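PDB 3DLU: signal recognition particle 19 kDa protein from Pyrococcus furiosus, which probably binds 7S RNA directly and mediates binding of SRP54, helping to target and insert nascent membrane proteins into the cytoplasmic membrane. Local coordinates for residues Pro32-Ile37 against Val51-Leu56; Ala41-Phe46 against Arg93-Arg98; Pro8-Ser13 against Tyr79-Ser84; Leu75-Pro78 against Lys83-Lys86. All coordinates share one frame; numbering follows the deposited sequence.

Interaction 1 (Pro32-Ile37 against Val51-Leu56); sequences PRVEEI and VEEDKL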
loop_
_atom_site.group_PDB
_atom_site.type_symbol
_atom_site.label_atom_id
_atom_site.label_comp_id
_atom_site.label_asym_id
_atom_site.label_seq_id
_atom_site.Cartn_x
_atom_site.Cartn_y
_atom_site.Cartn_z
ATOM N N PRO A 32 -0.215 -13.235 -13.033
ATOM C CA PRO A 32 0.798 -13.623 -12.046
ATOM C C PRO A 32 0.495 -12.893 -10.755
ATOM O O PRO A 32 0.262 -11.691 -10.807
ATOM C CB PRO A 32 2.113 -13.090 -12.629
ATOM C CG PRO A 32 1.769 -12.202 -13.736
ATOM C CD PRO A 32 0.325 -12.397 -14.120
ATOM N N ARG A 33 0.480 -13.608 -9.636
ATOM C CA ARG A 33 0.201 -13.002 -8.340
ATOM C C ARG A 33 1.487 -12.485 -7.707
ATOM O O ARG A 33 2.576 -13.002 -7.970
ATOM C CB ARG A 33 -0.477 -14.015 -7.417
ATOM C CG ARG A 33 -1.862 -14.425 -7.897
ATOM C CD ARG A 33 -2.433 -15.534 -7.029
ATOM N NE ARG A 33 -1.625 -16.746 -7.111
ATOM C CZ ARG A 33 -1.924 -17.890 -6.503
ATOM N NH1 ARG A 33 -3.019 -17.984 -5.761
ATOM N NH2 ARG A 33 -1.124 -18.942 -6.639
ATOM N N VAL A 34 1.362 -11.458 -6.874
ATOM C CA VAL A 34 2.536 -10.929 -6.186
ATOM C C VAL A 34 3.291 -12.039 -5.452
ATOM O O VAL A 34 4.523 -12.104 -5.515
ATOM C CB VAL A 34 2.152 -9.805 -5.197
ATOM C CG1 VAL A 34 3.319 -9.505 -4.262
ATOM C CG2 VAL A 34 1.729 -8.551 -5.958
ATOM N N GLU A 35 2.560 -12.906 -4.758
ATOM C CA GLU A 35 3.171 -13.988 -3.987
ATOM C C GLU A 35 3.875 -14.996 -4.895
ATOM O O GLU A 35 4.878 -15.588 -4.515
ATOM C CB GLU A 35 2.124 -14.701 -3.126
ATOM N N GLU A 36 3.356 -15.181 -6.102
ATOM C CA GLU A 36 3.999 -16.088 -7.046
ATOM C C GLU A 36 5.328 -15.509 -7.529
ATOM O O GLU A 36 6.309 -16.235 -7.701
ATOM C CB GLU A 36 3.083 -16.366 -8.245
ATOM C CG GLU A 36 1.906 -17.282 -7.937
ATOM C CD GLU A 36 1.043 -17.532 -9.162
ATOM O OE1 GLU A 36 0.574 -16.539 -9.755
ATOM O OE2 GLU A 36 0.846 -18.708 -9.544
ATOM N N ILE A 37 5.336 -14.207 -7.778
ATOM C CA ILE A 37 6.548 -13.505 -8.180
ATOM C C ILE A 37 7.593 -13.580 -7.067
ATOM O O ILE A 37 8.772 -13.802 -7.328
ATOM C CB ILE A 37 6.216 -12.059 -8.540
ATOM C CG1 ILE A 37 5.352 -12.066 -9.812
ATOM C CG2 ILE A 37 7.481 -11.221 -8.743
ATOM C CD1 ILE A 37 4.649 -10.741 -10.103
ATOM N N VAL A 51 7.887 -5.857 -0.788
ATOM C CA VAL A 51 6.699 -6.444 -1.408
ATOM C C VAL A 51 5.483 -5.665 -0.955
ATOM O O VAL A 51 5.239 -5.558 0.236
ATOM C CB VAL A 51 6.500 -7.908 -0.974
ATOM C CG1 VAL A 51 5.312 -8.540 -1.716
ATOM C CG2 VAL A 51 7.760 -8.705 -1.204
ATOM N N GLU A 52 4.713 -5.110 -1.882
ATOM C CA GLU A 52 3.482 -4.438 -1.484
ATOM C C GLU A 52 2.344 -5.050 -2.257
ATOM O O GLU A 52 2.476 -5.310 -3.453
ATOM C CB GLU A 52 3.528 -2.934 -1.773
ATOM C CG GLU A 52 2.426 -2.130 -1.058
ATOM C CD GLU A 52 1.073 -2.177 -1.758
ATOM O OE1 GLU A 52 1.043 -2.344 -2.990
ATOM O OE2 GLU A 52 0.036 -2.031 -1.071
ATOM N N GLU A 53 1.231 -5.277 -1.574
ATOM C CA GLU A 53 0.041 -5.790 -2.240
ATOM C C GLU A 53 -1.227 -5.214 -1.613
ATOM O O GLU A 53 -1.346 -5.113 -0.394
ATOM C CB GLU A 53 0.030 -7.317 -2.186
ATOM C CG GLU A 53 -0.978 -7.940 -3.128
ATOM C CD GLU A 53 -0.998 -9.453 -3.038
ATOM O OE1 GLU A 53 -0.415 -9.999 -2.075
ATOM O OE2 GLU A 53 -1.600 -10.086 -3.931
ATOM N N ASP A 54 -2.176 -4.828 -2.456
ATOM C CA ASP A 54 -3.437 -4.282 -1.982
ATOM C C ASP A 54 -4.511 -5.117 -2.660
ATOM O O ASP A 54 -4.482 -5.287 -3.868
ATOM C CB ASP A 54 -3.574 -2.814 -2.393
ATOM C CG ASP A 54 -4.718 -2.108 -1.693
ATOM O OD1 ASP A 54 -5.354 -2.722 -0.815
ATOM O OD2 ASP A 54 -4.978 -0.926 -2.005
ATOM N N LYS A 55 -5.430 -5.668 -1.881
ATOM C CA LYS A 55 -6.487 -6.518 -2.435
ATOM C C LYS A 55 -7.828 -5.906 -2.074
ATOM O O LYS A 55 -8.111 -5.666 -0.898
ATOM C CB LYS A 55 -6.388 -7.926 -1.842
ATOM C CG LYS A 55 -4.995 -8.530 -1.896
ATOM C CD LYS A 55 -5.005 -9.983 -1.423
ATOM C CE LYS A 55 -3.585 -10.527 -1.291
ATOM N NZ LYS A 55 -3.546 -11.945 -0.814
ATOM N N LEU A 56 -8.660 -5.642 -3.076
ATOM C CA LEU A 56 -9.926 -4.973 -2.831
ATOM C C LEU A 56 -11.089 -5.824 -3.311
ATOM O O LEU A 56 -11.037 -6.399 -4.391
ATOM C CB LEU A 56 -9.946 -3.622 -3.538
ATOM C CG LEU A 56 -8.879 -2.669 -3.008
ATOM C CD1 LEU A 56 -8.504 -1.629 -4.050
ATOM C CD2 LEU A 56 -9.372 -2.014 -1.739
HETATM O O HOH W 1 -0.333 -12.619 -3.944
#

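Interaction 2 (Ala41-Phe46 against Arg93-Arg98); sequences AEELKF and REFRRR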
loop_
_atom_site.group_PDB
_atom_site.type_symbol
_atom_site.label_atom_id
_atom_site.label_comp_id
_atom_site.label_asym_id
_atom_site.label_seq_id
_atom_site.Cartn_x
_atom_site.Cartn_y
_atom_site.Cartn_z
ATOM N N ALA A 41 11.157 -15.405 -7.438
ATOM C CA ALA A 41 12.390 -14.645 -7.213
ATOM C C ALA A 41 13.299 -15.371 -6.227
ATOM O O ALA A 41 14.501 -15.467 -6.440
ATOM C CB ALA A 41 12.074 -13.226 -6.714
ATOM N N GLU A 42 12.704 -15.884 -5.157
ATOM C CA GLU A 42 13.452 -16.585 -4.120
ATOM C C GLU A 42 14.051 -17.865 -4.691
ATOM O O GLU A 42 15.226 -18.163 -4.481
ATOM C CB GLU A 42 12.544 -16.885 -2.934
ATOM C CG GLU A 42 12.184 -15.636 -2.115
ATOM C CD GLU A 42 11.101 -15.899 -1.080
ATOM O OE1 GLU A 42 10.430 -16.952 -1.168
ATOM O OE2 GLU A 42 10.919 -15.047 -0.183
ATOM N N GLU A 43 13.250 -18.611 -5.444
ATOM C CA GLU A 43 13.764 -19.816 -6.074
ATOM C C GLU A 43 14.901 -19.515 -7.048
ATOM O O GLU A 43 15.825 -20.323 -7.189
ATOM C CB GLU A 43 12.652 -20.622 -6.756
ATOM C CG GLU A 43 11.847 -21.481 -5.797
ATOM C CD GLU A 43 11.472 -22.831 -6.391
ATOM O OE1 GLU A 43 11.978 -23.165 -7.489
ATOM O OE2 GLU A 43 10.677 -23.561 -5.758
ATOM N N LEU A 44 14.836 -18.353 -7.698
ATOM C CA LEU A 44 15.858 -17.921 -8.656
ATOM C C LEU A 44 17.077 -17.300 -7.967
ATOM O O LEU A 44 18.030 -16.886 -8.638
ATOM C CB LEU A 44 15.275 -16.907 -9.651
ATOM C CG LEU A 44 14.208 -17.504 -10.583
ATOM C CD1 LEU A 44 13.367 -16.418 -11.246
ATOM C CD2 LEU A 44 14.863 -18.415 -11.622
ATOM N N LYS A 45 17.018 -17.230 -6.641
ATOM C CA LYS A 45 18.093 -16.659 -5.813
ATOM C C LYS A 45 18.204 -15.144 -5.955
ATOM O O LYS A 45 19.282 -14.574 -5.795
ATOM C CB LYS A 45 19.447 -17.288 -6.131
ATOM C CG LYS A 45 19.422 -18.787 -6.301
ATOM C CD LYS A 45 19.705 -19.550 -5.051
ATOM C CE LYS A 45 20.370 -20.870 -5.431
ATOM N NZ LYS A 45 20.432 -21.816 -4.304
ATOM N N PHE A 46 17.099 -14.490 -6.276
ATOM C CA PHE A 46 17.087 -13.042 -6.302
ATOM C C PHE A 46 16.846 -12.608 -4.870
ATOM O O PHE A 46 16.371 -13.394 -4.053
ATOM C CB PHE A 46 15.971 -12.503 -7.206
ATOM C CG PHE A 46 16.104 -12.887 -8.660
ATOM C CD1 PHE A 46 17.291 -13.399 -9.165
ATOM C CD2 PHE A 46 15.046 -12.684 -9.532
ATOM C CE1 PHE A 46 17.410 -13.735 -10.509
ATOM C CE2 PHE A 46 15.156 -13.014 -10.889
ATOM C CZ PHE A 46 16.332 -13.540 -11.374
ATOM N N ARG A 93 5.381 -20.488 -14.334
ATOM C CA ARG A 93 4.772 -21.525 -15.167
ATOM C C ARG A 93 5.115 -22.911 -14.618
ATOM O O ARG A 93 4.259 -23.797 -14.537
ATOM C CB ARG A 93 5.244 -21.399 -16.620
ATOM C CG ARG A 93 4.837 -22.566 -17.540
ATOM C CD ARG A 93 5.063 -22.209 -19.022
ATOM N NE ARG A 93 4.079 -21.223 -19.459
ATOM C CZ ARG A 93 4.348 -19.934 -19.645
ATOM N NH1 ARG A 93 5.592 -19.482 -19.486
ATOM N NH2 ARG A 93 3.376 -19.103 -19.993
ATOM N N GLU A 94 6.372 -23.094 -14.249
ATOM C CA GLU A 94 6.822 -24.361 -13.694
ATOM C C GLU A 94 6.131 -24.689 -12.362
ATOM O O GLU A 94 5.644 -25.814 -12.185
ATOM C CB GLU A 94 8.347 -24.371 -13.580
ATOM C CG GLU A 94 8.928 -25.558 -12.853
ATOM C CD GLU A 94 10.406 -25.363 -12.517
ATOM O OE1 GLU A 94 10.945 -26.143 -11.702
ATOM O OE2 GLU A 94 11.025 -24.427 -13.064
ATOM N N PHE A 95 6.072 -23.724 -11.436
ATOM C CA PHE A 95 5.340 -23.915 -10.170
ATOM C C PHE A 95 3.910 -24.343 -10.447
ATOM O O PHE A 95 3.371 -25.220 -9.785
ATOM C CB PHE A 95 5.210 -22.611 -9.363
ATOM C CG PHE A 95 6.494 -22.075 -8.821
ATOM C CD1 PHE A 95 7.540 -22.916 -8.499
ATOM C CD2 PHE A 95 6.634 -20.708 -8.598
ATOM C CE1 PHE A 95 8.719 -22.406 -7.978
ATOM C CE2 PHE A 95 7.806 -20.188 -8.080
ATOM C CZ PHE A 95 8.853 -21.039 -7.768
ATOM N N ARG A 96 3.275 -23.669 -11.397
ATOM C CA ARG A 96 1.874 -23.943 -11.685
ATOM C C ARG A 96 1.677 -25.354 -12.248
ATOM O O ARG A 96 0.702 -26.020 -11.913
ATOM C CB ARG A 96 1.298 -22.882 -12.629
ATOM C CG ARG A 96 1.162 -21.516 -11.943
ATOM C CD ARG A 96 0.630 -20.486 -12.927
ATOM N NE ARG A 96 0.324 -19.225 -12.269
ATOM C CZ ARG A 96 -0.266 -18.205 -12.880
ATOM N NH1 ARG A 96 -0.617 -18.305 -14.165
ATOM N NH2 ARG A 96 -0.504 -17.088 -12.207
ATOM N N ARG A 97 2.592 -25.801 -13.099
ATOM C CA ARG A 97 2.526 -27.170 -13.613
ATOM C C ARG A 97 2.680 -28.173 -12.470
ATOM O O ARG A 97 2.004 -29.198 -12.436
ATOM C CB ARG A 97 3.586 -27.399 -14.689
ATOM C CG ARG A 97 3.220 -26.767 -16.025
ATOM C CD ARG A 97 4.401 -26.729 -16.982
ATOM N NE ARG A 97 3.976 -26.383 -18.336
ATOM C CZ ARG A 97 4.798 -25.958 -19.290
ATOM N NH1 ARG A 97 6.097 -25.814 -19.036
ATOM N NH2 ARG A 97 4.317 -25.669 -20.493
ATOM N N ARG A 98 3.560 -27.872 -11.523
ATOM C CA ARG A 98 3.695 -28.726 -10.339
ATOM C C ARG A 98 2.410 -28.778 -9.511
ATOM O O ARG A 98 1.970 -29.849 -9.102
ATOM C CB ARG A 98 4.883 -28.298 -9.473
ATOM C CG ARG A 98 6.221 -28.741 -10.024
ATOM C CD ARG A 98 7.292 -28.752 -8.932
ATOM N NE ARG A 98 7.893 -27.436 -8.741
ATOM C CZ ARG A 98 8.939 -26.992 -9.433
ATOM N NH1 ARG A 98 9.496 -27.769 -10.354
ATOM N NH2 ARG A 98 9.430 -25.779 -9.204
#

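Interaction 3 (Pro8-Ser13 against Tyr79-Ser84); sequences PSELDS and YGKSKS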
loop_
_atom_site.group_PDB
_atom_site.type_symbol
_atom_site.label_atom_id
_atom_site.label_comp_id
_atom_site.label_asym_id
_atom_site.label_seq_id
_atom_site.Cartn_x
_atom_site.Cartn_y
_atom_site.Cartn_z
ATOM N N PRO A 8 3.532 -6.706 -11.566
ATOM C CA PRO A 8 3.037 -7.989 -12.096
ATOM C C PRO A 8 2.497 -7.894 -13.531
ATOM O O PRO A 8 2.645 -8.841 -14.305
ATOM C CB PRO A 8 1.916 -8.353 -11.115
ATOM C CG PRO A 8 2.389 -7.756 -9.808
ATOM C CD PRO A 8 2.972 -6.420 -10.230
ATOM N N SER A 9 1.878 -6.780 -13.897
ATOM C CA SER A 9 1.364 -6.654 -15.274
ATOM C C SER A 9 2.439 -6.782 -16.349
ATOM O O SER A 9 2.144 -7.146 -17.491
ATOM C CB SER A 9 0.593 -5.336 -15.451
ATOM O OG SER A 9 -0.552 -5.346 -14.614
ATOM N N GLU A 10 3.686 -6.493 -15.985
ATOM C CA GLU A 10 4.805 -6.608 -16.924
ATOM C C GLU A 10 4.951 -8.020 -17.493
ATOM O O GLU A 10 5.438 -8.190 -18.600
ATOM C CB GLU A 10 6.121 -6.172 -16.255
ATOM C CG GLU A 10 6.167 -4.660 -15.950
ATOM C CD GLU A 10 7.299 -4.284 -14.997
ATOM O OE1 GLU A 10 7.840 -5.180 -14.319
ATOM O OE2 GLU A 10 7.638 -3.086 -14.914
ATOM N N LEU A 11 4.508 -9.028 -16.743
ATOM C CA LEU A 11 4.650 -10.402 -17.201
ATOM C C LEU A 11 3.304 -11.141 -17.272
ATOM O O LEU A 11 3.248 -12.356 -17.075
ATOM C CB LEU A 11 5.644 -11.161 -16.314
ATOM C CG LEU A 11 5.341 -11.265 -14.821
ATOM C CD1 LEU A 11 5.708 -12.668 -14.283
ATOM C CD2 LEU A 11 6.085 -10.186 -14.039
ATOM N N ASP A 12 2.232 -10.399 -17.554
ATOM C CA ASP A 12 0.879 -10.943 -17.532
ATOM C C ASP A 12 0.400 -11.160 -18.976
ATOM O O ASP A 12 0.153 -10.199 -19.724
ATOM C CB ASP A 12 -0.047 -9.971 -16.788
ATOM C CG ASP A 12 -1.461 -10.518 -16.570
ATOM O OD1 ASP A 12 -1.851 -11.529 -17.197
ATOM O OD2 ASP A 12 -2.199 -9.903 -15.763
ATOM N N SER A 13 0.279 -12.427 -19.356
ATOM C CA SER A 13 -0.069 -12.800 -20.734
ATOM C C SER A 13 -1.481 -12.390 -21.110
ATOM O O SER A 13 -1.847 -12.404 -22.288
ATOM C CB SER A 13 0.100 -14.315 -20.929
ATOM O OG SER A 13 -0.754 -15.023 -20.060
ATOM N N TYR A 79 20.927 -10.343 -13.043
ATOM C CA TYR A 79 20.553 -10.111 -14.442
ATOM C C TYR A 79 19.817 -8.794 -14.603
ATOM O O TYR A 79 19.302 -8.247 -13.635
ATOM C CB TYR A 79 19.669 -11.247 -14.958
ATOM C CG TYR A 79 20.226 -12.616 -14.653
ATOM C CD1 TYR A 79 21.339 -13.094 -15.323
ATOM C CD2 TYR A 79 19.651 -13.420 -13.681
ATOM C CE1 TYR A 79 21.859 -14.340 -15.036
ATOM C CE2 TYR A 79 20.164 -14.665 -13.386
ATOM C CZ TYR A 79 21.268 -15.121 -14.068
ATOM O OH TYR A 79 21.784 -16.366 -13.783
ATOM N N GLY A 80 19.758 -8.300 -15.833
ATOM C CA GLY A 80 18.980 -7.109 -16.127
ATOM C C GLY A 80 17.504 -7.406 -15.959
ATOM O O GLY A 80 17.099 -8.568 -15.922
ATOM N N LYS A 81 16.690 -6.363 -15.862
ATOM C CA LYS A 81 15.276 -6.554 -15.590
ATOM C C LYS A 81 14.580 -7.421 -16.652
ATOM O O LYS A 81 13.803 -8.300 -16.310
ATOM C CB LYS A 81 14.554 -5.213 -15.448
ATOM C CG LYS A 81 13.036 -5.345 -15.315
ATOM C CD LYS A 81 12.396 -4.020 -14.924
ATOM C CE LYS A 81 10.877 -4.104 -14.946
ATOM N NZ LYS A 81 10.251 -2.888 -14.356
ATOM N N SER A 82 14.851 -7.170 -17.928
ATOM C CA SER A 82 14.144 -7.891 -18.980
ATOM C C SER A 82 14.356 -9.407 -18.850
ATOM O O SER A 82 13.403 -10.188 -18.894
ATOM C CB SER A 82 14.570 -7.393 -20.362
ATOM O OG SER A 82 13.868 -8.088 -21.375
ATOM N N LYS A 83 15.602 -9.826 -18.669
ATOM C CA LYS A 83 15.884 -11.247 -18.502
ATOM C C LYS A 83 15.309 -11.793 -17.194
ATOM O O LYS A 83 14.831 -12.925 -17.146
ATOM C CB LYS A 83 17.386 -11.528 -18.581
ATOM C CG LYS A 83 17.748 -12.975 -18.281
ATOM C CD LYS A 83 17.005 -13.947 -19.208
ATOM C CE LYS A 83 17.507 -15.377 -19.027
ATOM N NZ LYS A 83 16.760 -16.380 -19.859
ATOM N N SER A 84 15.372 -11.000 -16.130
ATOM C CA SER A 84 14.810 -11.422 -14.849
ATOM C C SER A 84 13.292 -11.651 -14.938
ATOM O O SER A 84 12.773 -12.581 -14.335
ATOM C CB SER A 84 15.129 -10.386 -13.756
ATOM O OG SER A 84 16.534 -10.262 -13.560
#

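Interaction 4 (Leu75-Pro78 against Lys83-Lys86); sequences LESP and KSLK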
loop_
_atom_site.group_PDB
_atom_site.type_symbol
_atom_site.label_atom_id
_atom_site.label_comp_id
_atom_site.label_asym_id
_atom_site.label_seq_id
_atom_site.Cartn_x
_atom_site.Cartn_y
_atom_site.Cartn_z
ATOM N N LEU A 75 13.217 -5.958 -6.205
ATOM C CA LEU A 75 14.122 -7.101 -6.212
ATOM C C LEU A 75 15.561 -6.695 -6.551
ATOM O O LEU A 75 15.791 -5.645 -7.142
ATOM C CB LEU A 75 13.652 -8.124 -7.254
ATOM C CG LEU A 75 12.309 -8.825 -7.068
ATOM C CD1 LEU A 75 11.993 -9.693 -8.284
ATOM C CD2 LEU A 75 12.312 -9.658 -5.789
ATOM N N GLU A 76 16.526 -7.533 -6.170
ATOM C CA GLU A 76 17.883 -7.409 -6.679
ATOM C C GLU A 76 18.219 -8.694 -7.419
ATOM O O GLU A 76 17.943 -9.780 -6.921
ATOM C CB GLU A 76 18.876 -7.191 -5.533
ATOM C CG GLU A 76 18.872 -5.775 -5.031
ATOM C CD GLU A 76 19.785 -5.567 -3.832
ATOM O OE1 GLU A 76 20.155 -6.556 -3.173
ATOM O OE2 GLU A 76 20.124 -4.403 -3.558
ATOM N N SER A 77 18.824 -8.571 -8.593
ATOM C CA SER A 77 19.127 -9.741 -9.411
ATOM C C SER A 77 20.458 -9.518 -10.122
ATOM O O SER A 77 20.786 -8.386 -10.455
ATOM C CB SER A 77 18.002 -9.927 -10.440
ATOM O OG SER A 77 18.389 -10.754 -11.523
ATOM N N PRO A 78 21.218 -10.601 -10.366
ATOM C CA PRO A 78 22.458 -10.518 -11.150
ATOM C C PRO A 78 22.177 -10.191 -12.616
ATOM O O PRO A 78 23.094 -9.826 -13.347
ATOM C CB PRO A 78 23.042 -11.938 -11.066
ATOM C CG PRO A 78 22.074 -12.763 -10.297
ATOM C CD PRO A 78 20.828 -11.989 -10.062
ATOM N N LYS A 83 15.602 -9.826 -18.669
ATOM C CA LYS A 83 15.884 -11.247 -18.502
ATOM C C LYS A 83 15.309 -11.793 -17.194
ATOM O O LYS A 83 14.831 -12.925 -17.146
ATOM C CB LYS A 83 17.386 -11.528 -18.581
ATOM C CG LYS A 83 17.748 -12.975 -18.281
ATOM C CD LYS A 83 17.005 -13.947 -19.208
ATOM C CE LYS A 83 17.507 -15.377 -19.027
ATOM N NZ LYS A 83 16.760 -16.380 -19.859
ATOM N N SER A 84 15.372 -11.000 -16.130
ATOM C CA SER A 84 14.810 -11.422 -14.849
ATOM C C SER A 84 13.292 -11.651 -14.938
ATOM O O SER A 84 12.773 -12.581 -14.335
ATOM C CB SER A 84 15.129 -10.386 -13.756
ATOM O OG SER A 84 16.534 -10.262 -13.560
ATOM N N LEU A 85 12.578 -10.772 -15.636
ATOM C CA LEU A 85 11.137 -10.943 -15.831
ATOM C C LEU A 85 10.823 -12.247 -16.560
ATOM O O LEU A 85 9.887 -12.958 -16.198
ATOM C CB LEU A 85 10.532 -9.774 -16.601
ATOM C CG LEU A 85 10.468 -8.410 -15.900
ATOM C CD1 LEU A 85 9.924 -7.349 -16.846
ATOM C CD2 LEU A 85 9.638 -8.479 -14.607
ATOM N N LYS A 86 11.600 -12.552 -17.592
ATOM C CA LYS A 86 11.409 -13.821 -18.317
ATOM C C LYS A 86 11.678 -15.031 -17.408
ATOM O O LYS A 86 10.910 -16.001 -17.393
ATOM C CB LYS A 86 12.299 -13.875 -19.563
ATOM C CG LYS A 86 11.887 -12.881 -20.663
ATOM C CD LYS A 86 12.978 -12.771 -21.725
ATOM C CE LYS A 86 12.640 -11.710 -22.756
ATOM N NZ LYS A 86 13.805 -11.421 -23.630
#

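Interaction 1 (Pro32-Ile37 against Val51-Leu56)
Val34 holds CG1 anti to its backbone N (chi1 166°) and Val51 does the same (chi1 -176°), which brings the two CG1 methyls together. They stand 3.4 Å apart, Val34 CG1 to Val51 CG1, tighter than an ordinary van der Waals contact. The other branch of Val34 lies beside Glu53: CG2 is 4.0 Å from Glu53 CG, while Val34 CB comes 3.8 Å from Glu53 CD. Glu53 is extended, running antiparallel past the valine, so that CG and the carboxylate lie alongside Val34, the latter against CB. This is the start of helix 34-43 laid on strand 47-56, an outer strand of the chain's three-stranded antiparallel sheet in the SRP19 fold; a second subunit continues that sheet along the same strand. A water bridges the two elements, accepting from Glu35 N at 3.0 Å and donating to Glu53 OE2 at 2.8 Å. It thereby occupies one of the amides that the first helical turn cannot pair within itself. Arg33, the N-cap, is tied down by Glu36 as in one half of a capping box: Arg33 N donates to the anti lone pair of Glu36 OE1 at 2.9 Å. Arg96 adds a salt bridge to the same oxygen.

Interaction 2 (Ala41-Phe46 against Arg93-Arg98)
The Phe95 ring meets the side chain of Glu43 with ring and carboxylate planes 78° apart. Glu43 CB lies at the ring's edge, in its plane, and CG follows at 3.6 Å from Phe95 CZ. Farther out the carboxylate comes in obliquely, with Glu43 OE2 3.2 Å from Phe95 CE1. A bend at chi2 (-142°) turns the glutamate along the phenyl group toward helix 81-100. The Arg98 guanidinium has Glu94 OE1 at its edge: the bond from Arg98 NH1 to Glu94 OE1 is 2.6 Å long, 15° out of the guanidinium plane, and uses the anti lone pair of the oxygen. Arg98 NH2 stays 4.0 Å from Glu43 OE1, beyond a salt bridge. Beside these groups helix 34-43 ends in a Schellman motif, Lys45 taking positive phi. Phe95 also makes a cation-pi contact with Arg39, and an alanine here would probably leave that cation without its ring and the Glu43 methylenes without their apolar neighbour. With aromatic C-H groups beside a carboxylate and Arg98 close by, the interface is weakly polar, and the nearby positive charge probably helps to offset the like charges of Glu43 and Glu94.

Interaction 3 (Pro8-Ser13 against Tyr79-Ser84)
Lys81 reaches Glu10 with a fully extended chain. From CB, chi1 of 174° puts CG anti to the backbone N, and the chain stays extended beyond CG, so the methylenes run straight out from the first turn of helix 81-100, touching Phe4 on the way. CE is the first atom to meet the glutamate, 3.3 Å from Glu10 OE1 and almost as near the other oxygen. At the tip, NZ donates to Glu10 OE2 at 2.7 Å, a hydrogen bond that is also a salt bridge. The ammonium comes from the syn side of that oxygen but 30° out of the carboxylate plane; the two side chains cross at about a right angle. NZ has a second acceptor in Val5 O, while Glu10 OE1 takes the amide of Trp7, so lysine and glutamate are each fixed by the backbone as well as by one another. Behind the lysine, Gly80, the N-cap, has its carbonyl doubly used: Ser84 N bonds to Gly80 O at 3.0 Å, and Ser84 OG reaches the same oxygen from above the carbonyl plane, 51° out of it. The bridge thus joins the short 3-10 turn 8-10, just after strand 3-6, to the start of helix 81-100; Leu85 of that helix packs against Glu10, and Val5 of the fourth subunit touches Glu10 too.

Interaction 4 (Leu75-Pro78 against Lys83-Lys86)
Ser77 OG sits between two partners: it donates to Ser84 OG at 2.8 Å across the contact and accepts from the backbone N of Tyr79. The second bond, from the amide two residues on, closes an ST turn where the chain leaves strand 68-76. A run of bonds thus leads from Tyr79 N through both hydroxyls to Gly80 O, a carbonyl at the start of helix 81-100. With chi1 of 162°, Ser77 carries OG beside its own carbonyl carbon and out toward the helix. The approach is uneven at its two ends. The angle CB-OG...OG is about 106° at Ser77, close to what a hydroxyl donor needs to aim its hydrogen, and it opens to about 138° at Ser84, the acceptor. Ser77 CB therefore comes to 3.5 Å from Ser84 OG, whereas Ser84 CB stays 4.0 Å from Ser77 OG. Both serines are buried, and each hydroxyl acts as donor and as acceptor. With an alanine at Ser77, Tyr79 N would probably lose its turn acceptor and Ser84 OG its donor. Phe4 of strand 3-6 packs against both serines, placing an aromatic ring beside the polar pair. The contact spans the short connection between the middle strand of the sheet, 68-76, and helix 81-100; Leu85 from the helix rests on Val6 of strand 3-6, the neighbour of 68-76 in the sheet.

Interactions 1 and 4 are buried; interactions 2 and 3 are only partly so, interaction 2 being the most open. Interaction 1 lays helix 34-43 on an outer strand by apolar contact and a water, whereas interaction 4 joins the middle strand to helix 81-100 through two hydroxyls. Interaction 3 holds that helix's beginning with a charged pair and shares Ser84 with interaction 4, their centres about 8 Å apart. Interaction 2 sets the far end of helix 34-43 against a later part of helix 81-100, and the Glu36-Arg96 salt bridge links it to interaction 1. Phe46, from 41-46, packs on Ser77 and Ser84, tying interaction 2 to interactions 3 and 4.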